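Local coordinates for lipoate-protein ligase, putative (Streptococcus pneumoniae, PDB 1VQZ), which belongs to the lipoate-protein ligases, as a putative member that combines a lipoyl ligase A/B catalytic domain with a C-terminal domain characteristic of the bacterial enzymes, at residues Y88-N93 and F163-S168; N95-S100 and R154-G159; K111-P116 and E215-E220; Q148-G153 and G293-A298. All coordinates share one frame; numbering follows the deposited sequence.

Interaction 1 (Y88-N93 and F163-S168); sequences YHDLNN and FDVDLS. With EDO (1,2-ethanediol), chain L.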
loop_
_atom_site.group_PDB
_atom_site.type_symbol
_atom_site.label_atom_id
_atom_site.label_comp_id
_atom_site.label_asym_id
_atom_site.label_seq_id
_atom_site.Cartn_x
_atom_site.Cartn_y
_atom_site.Cartn_z
ATOM N N TYR A 88 -6.914 -8.147 -0.827
ATOM C CA TYR A 88 -7.176 -9.144 -1.856
ATOM C C TYR A 88 -7.359 -8.541 -3.239
ATOM O O TYR A 88 -8.201 -7.664 -3.465
ATOM C CB TYR A 88 -8.394 -10.020 -1.509
ATOM C CG TYR A 88 -8.617 -11.118 -2.514
ATOM C CD1 TYR A 88 -7.696 -12.169 -2.635
ATOM C CD2 TYR A 88 -9.748 -11.123 -3.340
ATOM C CE1 TYR A 88 -7.875 -13.184 -3.573
ATOM C CE2 TYR A 88 -9.935 -12.154 -4.324
ATOM C CZ TYR A 88 -9.002 -13.167 -4.419
ATOM O OH TYR A 88 -9.210 -14.179 -5.312
ATOM N N HIS A 89 -6.571 -9.048 -4.160
ATOM C CA HIS A 89 -6.701 -8.756 -5.569
ATOM C C HIS A 89 -7.177 -9.965 -6.333
ATOM O O HIS A 89 -6.751 -11.098 -6.063
ATOM C CB HIS A 89 -5.321 -8.372 -6.137
ATOM C CG HIS A 89 -4.809 -7.047 -5.682
ATOM N ND1 HIS A 89 -4.882 -6.623 -4.373
ATOM C CD2 HIS A 89 -4.097 -6.096 -6.345
ATOM C CE1 HIS A 89 -4.302 -5.436 -4.265
ATOM N NE2 HIS A 89 -3.788 -5.112 -5.442
ATOM N N ASP A 90 -7.988 -9.701 -7.346
ATOM C CA ASP A 90 -8.310 -10.660 -8.358
ATOM C C ASP A 90 -8.441 -9.975 -9.716
ATOM O O ASP A 90 -8.194 -8.761 -9.845
ATOM C CB ASP A 90 -9.519 -11.542 -7.925
ATOM C CG ASP A 90 -10.887 -10.843 -8.000
ATOM O OD1 ASP A 90 -11.033 -9.746 -8.559
ATOM O OD2 ASP A 90 -11.865 -11.431 -7.463
ATOM N N LEU A 91 -8.841 -10.742 -10.739
ATOM C CA LEU A 91 -8.918 -10.219 -12.079
ATOM C C LEU A 91 -9.989 -9.121 -12.269
ATOM O O LEU A 91 -10.037 -8.522 -13.325
ATOM C CB LEU A 91 -9.156 -11.346 -13.092
ATOM C CG LEU A 91 -7.971 -12.281 -13.268
ATOM C CD1 LEU A 91 -8.319 -13.296 -14.365
ATOM C CD2 LEU A 91 -6.629 -11.536 -13.627
ATOM N N ASN A 92 -10.830 -8.900 -11.258
ATOM C CA ASN A 92 -11.835 -7.849 -11.267
ATOM C C ASN A 92 -11.546 -6.701 -10.279
ATOM O O ASN A 92 -12.434 -5.855 -9.943
ATOM C CB ASN A 92 -13.204 -8.465 -11.034
ATOM C CG ASN A 92 -13.689 -9.217 -12.225
ATOM O OD1 ASN A 92 -13.854 -8.630 -13.275
ATOM N ND2 ASN A 92 -13.901 -10.525 -12.083
ATOM N N ASN A 93 -10.284 -6.647 -9.865
ATOM C CA ASN A 93 -9.745 -5.542 -9.049
ATOM C C ASN A 93 -8.851 -4.727 -9.938
ATOM O O ASN A 93 -7.867 -5.254 -10.437
ATOM C CB ASN A 93 -8.950 -6.111 -7.876
ATOM C CG ASN A 93 -8.324 -5.028 -7.019
ATOM O OD1 ASN A 93 -9.010 -4.383 -6.257
ATOM N ND2 ASN A 93 -7.017 -4.875 -7.101
ATOM N N PHE A 163 -14.187 -3.484 -8.873
ATOM C CA PHE A 163 -15.091 -3.595 -9.954
ATOM C C PHE A 163 -16.010 -4.799 -9.794
ATOM O O PHE A 163 -17.236 -4.642 -9.856
ATOM C CB PHE A 163 -14.378 -3.529 -11.302
ATOM C CG PHE A 163 -15.334 -3.470 -12.454
ATOM C CD1 PHE A 163 -15.823 -4.644 -13.025
ATOM C CD2 PHE A 163 -15.776 -2.245 -12.924
ATOM C CE1 PHE A 163 -16.769 -4.560 -14.046
ATOM C CE2 PHE A 163 -16.709 -2.159 -13.923
ATOM C CZ PHE A 163 -17.207 -3.308 -14.476
ATOM N N ASP A 164 -15.448 -5.977 -9.569
ATOM C CA ASP A 164 -16.263 -7.162 -9.235
ATOM C C ASP A 164 -15.436 -8.191 -8.476
ATOM O O ASP A 164 -15.383 -9.374 -8.815
ATOM C CB ASP A 164 -16.884 -7.794 -10.499
ATOM C CG ASP A 164 -18.013 -8.818 -10.193
ATOM O OD1 ASP A 164 -18.516 -8.925 -9.039
ATOM O OD2 ASP A 164 -18.461 -9.485 -11.173
ATOM N N VAL A 165 -14.759 -7.711 -7.452
ATOM C CA VAL A 165 -13.872 -8.519 -6.679
ATOM C C VAL A 165 -14.703 -9.506 -5.852
ATOM O O VAL A 165 -15.796 -9.164 -5.353
ATOM C CB VAL A 165 -13.002 -7.614 -5.763
ATOM C CG1 VAL A 165 -11.970 -8.455 -4.959
ATOM C CG2 VAL A 165 -12.309 -6.555 -6.611
ATOM N N ASP A 166 -14.192 -10.708 -5.661
ATOM C CA ASP A 166 -14.786 -11.626 -4.675
ATOM C C ASP A 166 -14.383 -11.145 -3.286
ATOM O O ASP A 166 -13.236 -11.289 -2.862
ATOM C CB ASP A 166 -14.341 -13.047 -4.974
ATOM C CG ASP A 166 -15.039 -14.090 -4.118
ATOM O OD1 ASP A 166 -15.786 -13.746 -3.161
ATOM O OD2 ASP A 166 -14.795 -15.279 -4.411
ATOM N N LEU A 167 -15.338 -10.542 -2.578
ATOM C CA LEU A 167 -15.067 -9.932 -1.277
ATOM C C LEU A 167 -15.025 -10.979 -0.149
ATOM O O LEU A 167 -14.807 -10.609 0.997
ATOM C CB LEU A 167 -16.130 -8.870 -0.941
ATOM C CG LEU A 167 -16.340 -7.739 -1.953
ATOM C CD1 LEU A 167 -17.551 -6.839 -1.537
ATOM C CD2 LEU A 167 -15.081 -6.944 -2.165
ATOM N N SER A 168 -15.257 -12.263 -0.468
ATOM C CA SER A 168 -15.289 -13.317 0.548
ATOM C C SER A 168 -13.940 -13.999 0.798
ATOM O O SER A 168 -13.797 -14.759 1.759
ATOM C CB SER A 168 -16.330 -14.384 0.176
ATOM O OG SER A 168 -15.838 -15.234 -0.853
HETATM C C1 EDO L . -0.098 -3.236 -4.887
HETATM O O1 EDO L . -1.448 -2.954 -4.598
HETATM C C2 EDO L . 0.512 -1.901 -5.240
HETATM O O2 EDO L . 1.761 -2.082 -5.871
HETATM O O HOH W 1 -13.982 -11.644 -9.138
#
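Asp90 and Asn92 meet residues 163-168 from an Asx turn set within a type I beta turn, the bend that follows strand 87-89. Packing is tight on the inner side. Asn92 O is gripped by two successive backbone donors, Phe163 N at 3.1 Å and, with the straighter N-H...O angle, Asp164 N at 3.0 Å. Val165 splits its methyls between two neighbours: CG2 packs 3.6 Å from Asn93 CB, while CG1, anti to the backbone N (chi1 -177°), comes to the ring edge of Tyr88, 3.8 Å from CD2. Asp90 shares out its carboxylate. OD1 takes Asn92 N from above the carboxylate plane and closes the Asx turn, and OD2 receives Asp166 N on its syn side in an almost straight bond (173°). The solvent side is looser: Asp166 OD1 accepts from Ser168 N two residues on, a capping bond ahead of helix 169-173, and the side chains of Asn92 and Asp164 run alongside each other. Here one water donates to Asp90 OD2 and to Asp164 O, each at 2.7 Å, and accepts from Asn92 ND2.

Interaction 2 (N95-S100 and R154-G159); sequences NYTIIS and RIMHHG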
loop_
_atom_site.group_PDB
_atom_site.type_symbol
_atom_site.label_atom_id
_atom_site.label_comp_id
_atom_site.label_asym_id
_atom_site.label_seq_id
_atom_site.Cartn_x
_atom_site.Cartn_y
_atom_site.Cartn_z
ATOM N N ASN A 95 -6.255 -1.887 -10.396
ATOM C CA ASN A 95 -5.212 -1.099 -9.728
ATOM C C ASN A 95 -4.937 0.169 -10.513
ATOM O O ASN A 95 -4.951 0.165 -11.735
ATOM C CB ASN A 95 -3.923 -1.964 -9.591
ATOM C CG ASN A 95 -4.151 -3.203 -8.706
ATOM O OD1 ASN A 95 -4.069 -4.364 -9.154
ATOM N ND2 ASN A 95 -4.525 -2.954 -7.487
ATOM N N TYR A 96 -4.670 1.255 -9.801
ATOM C CA TYR A 96 -4.271 2.513 -10.422
ATOM C C TYR A 96 -2.976 2.956 -9.775
ATOM O O TYR A 96 -2.717 2.671 -8.568
ATOM C CB TYR A 96 -5.355 3.626 -10.305
ATOM C CG TYR A 96 -5.634 4.073 -8.886
ATOM C CD1 TYR A 96 -6.599 3.439 -8.094
ATOM C CD2 TYR A 96 -4.890 5.109 -8.320
ATOM C CE1 TYR A 96 -6.812 3.845 -6.771
ATOM C CE2 TYR A 96 -5.081 5.506 -7.028
ATOM C CZ TYR A 96 -6.031 4.886 -6.250
ATOM O OH TYR A 96 -6.179 5.358 -4.966
ATOM N N THR A 97 -2.182 3.687 -10.564
ATOM C CA THR A 97 -0.917 4.277 -10.106
ATOM C C THR A 97 -0.778 5.710 -10.618
ATOM O O THR A 97 -0.865 5.939 -11.801
ATOM C CB THR A 97 0.231 3.485 -10.676
ATOM O OG1 THR A 97 0.097 2.128 -10.266
ATOM C CG2 THR A 97 1.538 4.025 -10.246
ATOM N N ILE A 98 -0.582 6.661 -9.711
ATOM C CA ILE A 98 -0.383 8.078 -10.026
ATOM C C ILE A 98 0.950 8.497 -9.403
ATOM O O ILE A 98 1.050 8.637 -8.205
ATOM C CB ILE A 98 -1.498 8.920 -9.424
ATOM C CG1 ILE A 98 -2.859 8.327 -9.804
ATOM C CG2 ILE A 98 -1.427 10.384 -9.876
ATOM C CD1 ILE A 98 -3.958 8.843 -8.922
ATOM N N ILE A 99 1.948 8.723 -10.246
ATOM C CA ILE A 99 3.280 9.171 -9.845
ATOM C C ILE A 99 3.571 10.575 -10.288
ATOM O O ILE A 99 3.261 10.972 -11.436
ATOM C CB ILE A 99 4.325 8.245 -10.452
ATOM C CG1 ILE A 99 4.188 6.835 -9.850
ATOM C CG2 ILE A 99 5.728 8.792 -10.262
ATOM C CD1 ILE A 99 4.594 5.740 -10.809
ATOM N N SER A 100 4.180 11.344 -9.384
ATOM C CA SER A 100 4.467 12.775 -9.665
ATOM C C SER A 100 5.695 13.246 -8.925
ATOM O O SER A 100 5.905 12.901 -7.766
ATOM C CB SER A 100 3.301 13.667 -9.260
ATOM O OG SER A 100 3.118 13.524 -7.860
ATOM N N ARG A 154 9.659 12.670 -4.938
ATOM C CA ARG A 154 8.696 11.923 -5.748
ATOM C C ARG A 154 7.599 11.204 -4.943
ATOM O O ARG A 154 7.837 10.477 -3.930
ATOM C CB ARG A 154 9.454 10.960 -6.673
ATOM C CG ARG A 154 8.628 10.293 -7.682
ATOM C CD ARG A 154 9.439 9.452 -8.691
ATOM N NE ARG A 154 9.689 10.248 -9.830
ATOM C CZ ARG A 154 9.391 10.004 -11.101
ATOM N NH1 ARG A 154 8.922 8.869 -11.571
ATOM N NH2 ARG A 154 9.662 10.982 -11.940
ATOM N N ILE A 155 6.371 11.398 -5.414
ATOM C CA ILE A 155 5.160 10.960 -4.729
ATOM C C ILE A 155 4.419 9.932 -5.549
ATOM O O ILE A 155 4.251 10.124 -6.753
ATOM C CB ILE A 155 4.224 12.155 -4.546
ATOM C CG1 ILE A 155 4.923 13.251 -3.706
ATOM C CG2 ILE A 155 2.870 11.712 -3.919
ATOM C CD1 ILE A 155 4.279 14.584 -3.751
HETATM N N MSE A 156 3.979 8.844 -4.903
HETATM C CA MSE A 156 3.074 7.901 -5.543
HETATM C C MSE A 156 1.806 7.751 -4.735
HETATM O O MSE A 156 1.842 7.493 -3.543
HETATM C CB MSE A 156 3.731 6.531 -5.756
HETATM C CG MSE A 156 2.813 5.536 -6.424
HETATM SE SE MSE A 156 3.650 3.772 -6.782
HETATM C CE MSE A 156 4.034 3.276 -4.843
ATOM N N HIS A 157 0.691 7.919 -5.417
ATOM C CA HIS A 157 -0.623 7.535 -4.915
ATOM C C HIS A 157 -1.053 6.288 -5.695
ATOM O O HIS A 157 -1.092 6.316 -6.914
ATOM C CB HIS A 157 -1.655 8.608 -5.173
ATOM C CG HIS A 157 -1.466 9.834 -4.344
ATOM N ND1 HIS A 157 -2.115 10.016 -3.138
ATOM C CD2 HIS A 157 -0.665 10.910 -4.508
ATOM C CE1 HIS A 157 -1.741 11.170 -2.614
ATOM N NE2 HIS A 157 -0.867 11.732 -3.429
ATOM N N HIS A 158 -1.372 5.206 -5.007
ATOM C CA HIS A 158 -1.840 4.021 -5.719
ATOM C C HIS A 158 -2.933 3.325 -4.943
ATOM O O HIS A 158 -3.125 3.553 -3.734
ATOM C CB HIS A 158 -0.697 3.080 -6.160
ATOM C CG HIS A 158 0.031 2.388 -5.051
ATOM N ND1 HIS A 158 0.941 1.372 -5.276
ATOM C CD2 HIS A 158 -0.013 2.568 -3.705
ATOM C CE1 HIS A 158 1.434 0.967 -4.112
ATOM N NE2 HIS A 158 0.845 1.655 -3.145
ATOM N N GLY A 159 -3.703 2.520 -5.648
ATOM C CA GLY A 159 -4.801 1.863 -4.962
ATOM C C GLY A 159 -5.609 0.987 -5.856
ATOM O O GLY A 159 -5.195 0.716 -6.965
#
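Tyr96, Ile98 and Ser100 form hydrogen-bonded antiparallel pairs with Gly159, His157 and Ile155. Each pair is joined by two backbone bonds, among which Ile155 N to Ser100 O measures 2.8 Å. Between them, Thr97 faces His158 and Ile99 faces Met156 as non-hydrogen-bonded pairs. There CA-H groups turn to carbonyls, as where Met156 CA lies 3.4 Å from Ile98 O.

Packing of a ring on backbone occurs at Tyr96. Its CG sits between the backbone N and the carbonyl carbon (chi1 65°), and the ring spreads over Gly159, whose N lies 3.3 Å above the ring plane toward the rim. Glycine, with no side chain, admits this close approach. On the face of Thr97 and Ile99 the contact is apolar: Ile99 CG1 touches CG of Met156, a selenomethionine, at 3.9 Å. Separately, the Ile99 CG2 methyl packs on the Arg154 guanidinium, 3.5 Å from NH1.

Polar ends are satisfied by other elements. Glu30 OE2 binds both Thr97 OG1 and His158 ND1, Asn146 takes Tyr96 OH, and the Arg154 guanidinium reaches Phe34 O and Glu40 O. The arrangement is that of two adjacent antiparallel strands inside the large mixed beta sheet of the lipoyl ligase A/B catalytic domain.

Interaction 3 (K111-P116 and E215-E220); sequences KSFSTP and EYMKKE. With EDO (1,2-ethanediol), chain E.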
loop_
_atom_site.group_PDB
_atom_site.type_symbol
_atom_site.label_atom_id
_atom_site.label_comp_id
_atom_site.label_asym_id
_atom_site.label_seq_id
_atom_site.Cartn_x
_atom_site.Cartn_y
_atom_site.Cartn_z
ATOM N N LYS A 111 -6.513 13.011 -5.498
ATOM C CA LYS A 111 -7.519 14.064 -5.652
ATOM C C LYS A 111 -7.766 14.412 -7.112
ATOM O O LYS A 111 -8.899 14.564 -7.520
ATOM C CB LYS A 111 -7.091 15.332 -4.923
ATOM C CG LYS A 111 -7.038 15.173 -3.412
ATOM N N SER A 112 -6.712 14.549 -7.906
ATOM C CA SER A 112 -6.907 14.931 -9.290
ATOM C C SER A 112 -7.470 13.788 -10.150
ATOM O O SER A 112 -8.203 14.042 -11.093
ATOM C CB SER A 112 -5.630 15.553 -9.890
ATOM O OG SER A 112 -4.517 14.711 -9.863
ATOM N N PHE A 113 -7.132 12.543 -9.810
ATOM C CA PHE A 113 -7.664 11.329 -10.486
ATOM C C PHE A 113 -9.140 11.109 -10.171
ATOM O O PHE A 113 -9.912 10.584 -10.985
ATOM C CB PHE A 113 -6.830 10.131 -10.024
ATOM C CG PHE A 113 -7.306 8.772 -10.509
ATOM C CD1 PHE A 113 -7.350 8.461 -11.852
ATOM C CD2 PHE A 113 -7.677 7.779 -9.577
ATOM C CE1 PHE A 113 -7.745 7.165 -12.285
ATOM C CE2 PHE A 113 -8.079 6.501 -9.982
ATOM C CZ PHE A 113 -8.113 6.175 -11.337
ATOM N N SER A 114 -9.527 11.560 -8.989
ATOM C CA SER A 114 -10.842 11.275 -8.445
ATOM C C SER A 114 -11.954 11.890 -9.313
ATOM O O SER A 114 -13.027 11.331 -9.428
ATOM C CB SER A 114 -10.904 11.823 -7.017
ATOM O OG SER A 114 -11.149 13.232 -7.032
ATOM N N THR A 115 -11.688 13.051 -9.919
ATOM C CA THR A 115 -12.656 13.680 -10.800
ATOM C C THR A 115 -12.918 12.841 -12.053
ATOM O O THR A 115 -14.094 12.569 -12.367
ATOM C CB THR A 115 -12.302 15.165 -11.127
ATOM O OG1 THR A 115 -12.713 15.976 -10.021
ATOM C CG2 THR A 115 -13.042 15.651 -12.353
ATOM N N PRO A 116 -11.848 12.471 -12.783
ATOM C CA PRO A 116 -11.956 11.478 -13.856
ATOM C C PRO A 116 -12.725 10.203 -13.468
ATOM O O PRO A 116 -13.584 9.764 -14.246
ATOM C CB PRO A 116 -10.502 11.177 -14.208
ATOM C CG PRO A 116 -9.784 12.420 -13.894
ATOM C CD PRO A 116 -10.467 12.998 -12.685
ATOM N N GLU A 215 -9.304 6.577 -21.420
ATOM C CA GLU A 215 -9.835 7.529 -22.435
ATOM C C GLU A 215 -10.182 8.880 -21.774
ATOM O O GLU A 215 -9.862 9.966 -22.298
ATOM C CB GLU A 215 -11.051 6.950 -23.204
ATOM C CG GLU A 215 -10.686 6.083 -24.451
ATOM C CD GLU A 215 -9.796 6.825 -25.526
ATOM O OE1 GLU A 215 -10.230 7.903 -26.037
ATOM O OE2 GLU A 215 -8.674 6.324 -25.854
ATOM N N TYR A 216 -10.801 8.833 -20.597
ATOM C CA TYR A 216 -11.012 10.076 -19.876
ATOM C C TYR A 216 -9.719 10.823 -19.558
ATOM O O TYR A 216 -9.652 12.061 -19.723
ATOM C CB TYR A 216 -11.790 9.851 -18.581
ATOM C CG TYR A 216 -12.313 11.145 -18.000
ATOM C CD1 TYR A 216 -11.475 11.993 -17.262
ATOM C CD2 TYR A 216 -13.622 11.552 -18.222
ATOM C CE1 TYR A 216 -11.943 13.207 -16.737
ATOM C CE2 TYR A 216 -14.102 12.773 -17.689
ATOM C CZ TYR A 216 -13.249 13.586 -16.953
ATOM O OH TYR A 216 -13.723 14.755 -16.416
HETATM N N MSE A 217 -8.702 10.090 -19.100
HETATM C CA MSE A 217 -7.439 10.718 -18.686
HETATM C C MSE A 217 -6.802 11.443 -19.861
HETATM O O MSE A 217 -6.321 12.587 -19.718
HETATM C CB MSE A 217 -6.493 9.686 -18.065
HETATM C CG MSE A 217 -6.907 9.330 -16.618
HETATM SE SE MSE A 217 -6.645 10.837 -15.283
HETATM C CE MSE A 217 -4.707 10.800 -15.200
ATOM N N LYS A 218 -6.874 10.792 -21.027
ATOM C CA LYS A 218 -6.327 11.302 -22.274
ATOM C C LYS A 218 -7.020 12.600 -22.706
ATOM O O LYS A 218 -6.393 13.511 -23.283
ATOM C CB LYS A 218 -6.389 10.217 -23.383
ATOM C CG LYS A 218 -5.263 9.198 -23.227
ATOM C CD LYS A 218 -5.495 7.845 -23.855
ATOM C CE LYS A 218 -4.940 7.736 -25.243
ATOM N NZ LYS A 218 -5.059 6.355 -25.770
ATOM N N LYS A 219 -8.296 12.698 -22.363
ATOM C CA LYS A 219 -9.114 13.823 -22.744
ATOM C C LYS A 219 -8.776 14.979 -21.810
ATOM O O LYS A 219 -8.591 16.103 -22.242
ATOM C CB LYS A 219 -10.598 13.430 -22.649
ATOM C CG LYS A 219 -11.443 14.001 -23.762
ATOM N N GLU A 220 -8.648 14.652 -20.526
ATOM C CA GLU A 220 -8.216 15.592 -19.478
ATOM C C GLU A 220 -6.784 16.116 -19.743
ATOM O O GLU A 220 -6.519 17.323 -19.623
ATOM C CB GLU A 220 -8.351 14.891 -18.121
ATOM C CG GLU A 220 -8.300 15.773 -16.876
ATOM C CD GLU A 220 -9.630 16.457 -16.568
ATOM O OE1 GLU A 220 -10.085 17.257 -17.406
ATOM O OE2 GLU A 220 -10.202 16.201 -15.482
HETATM C C1 EDO E . -7.667 3.021 -24.142
HETATM O O1 EDO E . -8.972 3.460 -24.485
HETATM C C2 EDO E . -7.125 2.096 -25.221
HETATM O O2 EDO E . -5.707 1.894 -25.013
#
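Pro116 and Tyr216 lie at the centre of a helix-helix crossing, in which helices 110-123 and 206-220 pack with their local axes 10.3 Å apart and inclined at 114°. No hydrogen bond joins the two segments; the contact is made by side-chain packing. The proline ring and the tyrosine side chain cross at about a right angle. Pro116 CB presses on Tyr216 CD1 at 3.3 Å, a tight approach, and Pro116 CA lies 3.4 Å from CE1. Pro116 O stands 4.2 Å above the middle of the tyrosine ring. Having no N-H to give to the preceding turn, Pro116 also marks a kink in its helix.

Met217, a selenomethionine, works beside Tyr216. Its chain is bent at chi2 (-69°), which brings SE to 3.8 Å from Pro116 CG, and SE also meets the edge of the Phe113 ring, 4.2 Å from CD1. Toward the exposed margin the contact thins: Glu220 OE2 approaches Pro116 CG at 4.1 Å, and Thr115 CG2 is near the tyrosine hydroxyl, whose hydrogen-bond partner is Asn119 ND2, one turn further along helix 110-123.

On the sheet side of the crossing, Phe113 stacks on Tyr96 of strand 93-101 and meets the ring of Phe44 in strand 42-47, while Met217 also touches Phe108 and Met224 in the loops alongside.

Interaction 4 (Q148-G153 and G293-A298); sequences QAYING and GIEDVA. With EDO (1,2-ethanediol), chain S.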
loop_
_atom_site.group_PDB
_atom_site.type_symbol
_atom_site.label_atom_id
_atom_site.label_comp_id
_atom_site.label_asym_id
_atom_site.label_seq_id
_atom_site.Cartn_x
_atom_site.Cartn_y
_atom_site.Cartn_z
ATOM N N GLN A 148 -0.516 6.367 -0.243
ATOM C CA GLN A 148 0.561 7.214 -0.685
ATOM C C GLN A 148 1.911 6.639 -0.216
ATOM O O GLN A 148 2.040 6.107 0.909
ATOM C CB GLN A 148 0.305 8.612 -0.130
ATOM C CG GLN A 148 1.276 9.673 -0.618
ATOM C CD GLN A 148 0.954 11.086 -0.093
ATOM O OE1 GLN A 148 -0.212 11.435 0.164
ATOM N NE2 GLN A 148 2.000 11.895 0.073
ATOM N N ALA A 149 2.904 6.739 -1.090
ATOM C CA ALA A 149 4.307 6.482 -0.757
ATOM C C ALA A 149 5.141 7.674 -1.207
ATOM O O ALA A 149 4.823 8.320 -2.177
ATOM C CB ALA A 149 4.820 5.189 -1.423
ATOM N N TYR A 150 6.218 7.947 -0.490
ATOM C CA TYR A 150 7.043 9.107 -0.773
ATOM C C TYR A 150 8.474 8.709 -0.686
ATOM O O TYR A 150 8.912 8.191 0.339
ATOM C CB TYR A 150 6.788 10.216 0.231
ATOM C CG TYR A 150 7.701 11.387 0.069
ATOM C CD1 TYR A 150 7.457 12.331 -0.902
ATOM C CD2 TYR A 150 8.841 11.535 0.864
ATOM C CE1 TYR A 150 8.285 13.432 -1.080
ATOM C CE2 TYR A 150 9.693 12.660 0.698
ATOM C CZ TYR A 150 9.391 13.602 -0.294
ATOM O OH TYR A 150 10.171 14.716 -0.502
ATOM N N ILE A 151 9.189 8.901 -1.783
ATOM C CA ILE A 151 10.637 8.914 -1.765
ATOM C C ILE A 151 11.070 10.375 -1.965
ATOM O O ILE A 151 10.204 11.269 -2.124
ATOM C CB ILE A 151 11.223 8.064 -2.881
ATOM C CG1 ILE A 151 10.990 8.759 -4.244
ATOM C CG2 ILE A 151 10.697 6.633 -2.754
ATOM C CD1 ILE A 151 11.276 7.853 -5.529
ATOM N N ASN A 152 12.380 10.635 -1.989
ATOM C CA ASN A 152 12.837 12.044 -2.102
ATOM C C ASN A 152 12.398 12.585 -3.455
ATOM O O ASN A 152 12.597 11.979 -4.514
ATOM C CB ASN A 152 14.345 12.268 -1.838
ATOM N N GLY A 153 11.680 13.685 -3.361
ATOM C CA GLY A 153 11.264 14.460 -4.498
ATOM C C GLY A 153 10.209 13.802 -5.358
ATOM O O GLY A 153 9.921 14.337 -6.392
ATOM N N GLY A 293 2.095 4.567 7.217
ATOM C CA GLY A 293 2.882 5.767 7.163
ATOM C C GLY A 293 3.310 5.939 5.725
ATOM O O GLY A 293 3.554 4.956 4.979
ATOM N N ILE A 294 3.419 7.185 5.326
ATOM C CA ILE A 294 3.801 7.526 3.933
ATOM C C ILE A 294 5.252 7.142 3.626
ATOM O O ILE A 294 5.579 6.823 2.492
ATOM C CB ILE A 294 3.605 9.036 3.645
ATOM C CG1 ILE A 294 2.130 9.391 3.588
ATOM C CG2 ILE A 294 4.196 9.412 2.307
ATOM C CD1 ILE A 294 1.896 10.881 3.809
ATOM N N GLU A 295 6.104 7.219 4.640
ATOM C CA GLU A 295 7.534 6.854 4.591
ATOM C C GLU A 295 7.818 5.650 5.443
ATOM O O GLU A 295 7.157 5.428 6.439
ATOM C CB GLU A 295 8.443 7.991 5.079
ATOM C CG GLU A 295 8.238 9.239 4.313
ATOM C CD GLU A 295 9.357 10.248 4.482
ATOM O OE1 GLU A 295 10.498 9.945 4.122
ATOM O OE2 GLU A 295 9.061 11.364 4.900
ATOM N N ASP A 296 8.819 4.897 4.991
ATOM C CA ASP A 296 9.341 3.667 5.610
ATOM C C ASP A 296 9.737 3.862 7.094
ATOM O O ASP A 296 10.431 4.812 7.446
ATOM C CB ASP A 296 10.557 3.211 4.822
ATOM C CG ASP A 296 10.871 1.751 5.008
ATOM O OD1 ASP A 296 11.228 1.349 6.121
ATOM O OD2 ASP A 296 10.792 1.009 4.005
ATOM N N VAL A 297 9.278 2.939 7.922
ATOM C CA VAL A 297 9.530 2.920 9.371
ATOM C C VAL A 297 11.028 2.754 9.725
ATOM O O VAL A 297 11.425 2.996 10.862
ATOM C CB VAL A 297 8.598 1.869 10.115
ATOM C CG1 VAL A 297 9.151 0.487 10.042
ATOM C CG2 VAL A 297 8.384 2.245 11.548
ATOM N N ALA A 298 11.864 2.434 8.738
ATOM C CA ALA A 298 13.319 2.344 8.954
ATOM C C ALA A 298 13.903 3.587 9.605
ATOM O O ALA A 298 14.801 3.462 10.448
ATOM C CB ALA A 298 14.057 2.074 7.649
HETATM C C1 EDO S . 11.781 -2.414 5.859
HETATM O O1 EDO S . 12.083 -1.165 6.603
HETATM C C2 EDO S . 10.332 -2.673 5.381
HETATM O O2 EDO S . 10.097 -3.419 4.149
HETATM O O HOH W 2 3.152 4.073 2.341
HETATM O O HOH W 3 7.639 5.568 0.807
HETATM O O HOH W 4 10.875 8.387 2.094
#
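Ile294 O is approached by three groups: Tyr150 N donates to it over 3.3 Å in a bent bond (136°), a water donates to it at 2.9 Å, and Ala149 CA makes a CA-H...O contact. The same water donates to Tyr150 O, which accepts from a second water as well. That second water bridges onward to Glu295 OE1, with 2.6 Å separating it from each of the two oxygens, Tyr150 O and Glu295 OE1. A third links Gln148 O with Gly293 O.

The Ile294 side chain packs on two strand residues, Tyr150 and Gln148. Ile294 CG2, anti to the backbone N, reaches Tyr150 CB at 3.4 Å, while CD1 on the other branch lies 3.9 Å from Gln148 NE2, the side chains of Ile294 and Gln148 meeting at a slant.

The contact joins two domains: strand 141-151 of the catalytic domain's large sheet meets the C-terminal loop that leads into helix 298-304. Asp296 OD1 provides a capping bond there, accepting from Ala298 N through its anti lone pair at 2.9 Å.

Glu295 and Tyr150 run side by side in the same direction, with carboxylate and ring planes 70° apart. OE1 lies in the ring plane at its edge, 4.0 Å from Tyr150 CD2. Arg325 serves both residues, forming a salt bridge with Glu295 OE2 and a cation-pi contact with the tyrosine ring, whose OH binds Glu102 OE1.

In the fold
The four contacts illustrate how chemistry follows place in a fold. Interaction 2 is the buried core, held by regular backbone pairing, whereas the other three are partly buried and each finds its own means: carboxylate and carbonyl bonds between loops in interaction 1, apolar helix packing in interaction 3, and water bridges between domains in interaction 4. Interaction 2 touches all the rest. His89 approaches Asn95, Phe113 packs on Tyr96 and Ile98, and Ala149 N lies 2.8 Å from Met156 O, since strands 141-151 and 154-162 are sheet neighbours. Interactions 1 and 4 lie on opposite sides of the chain's centre, their nearest atoms about 13 Å apart.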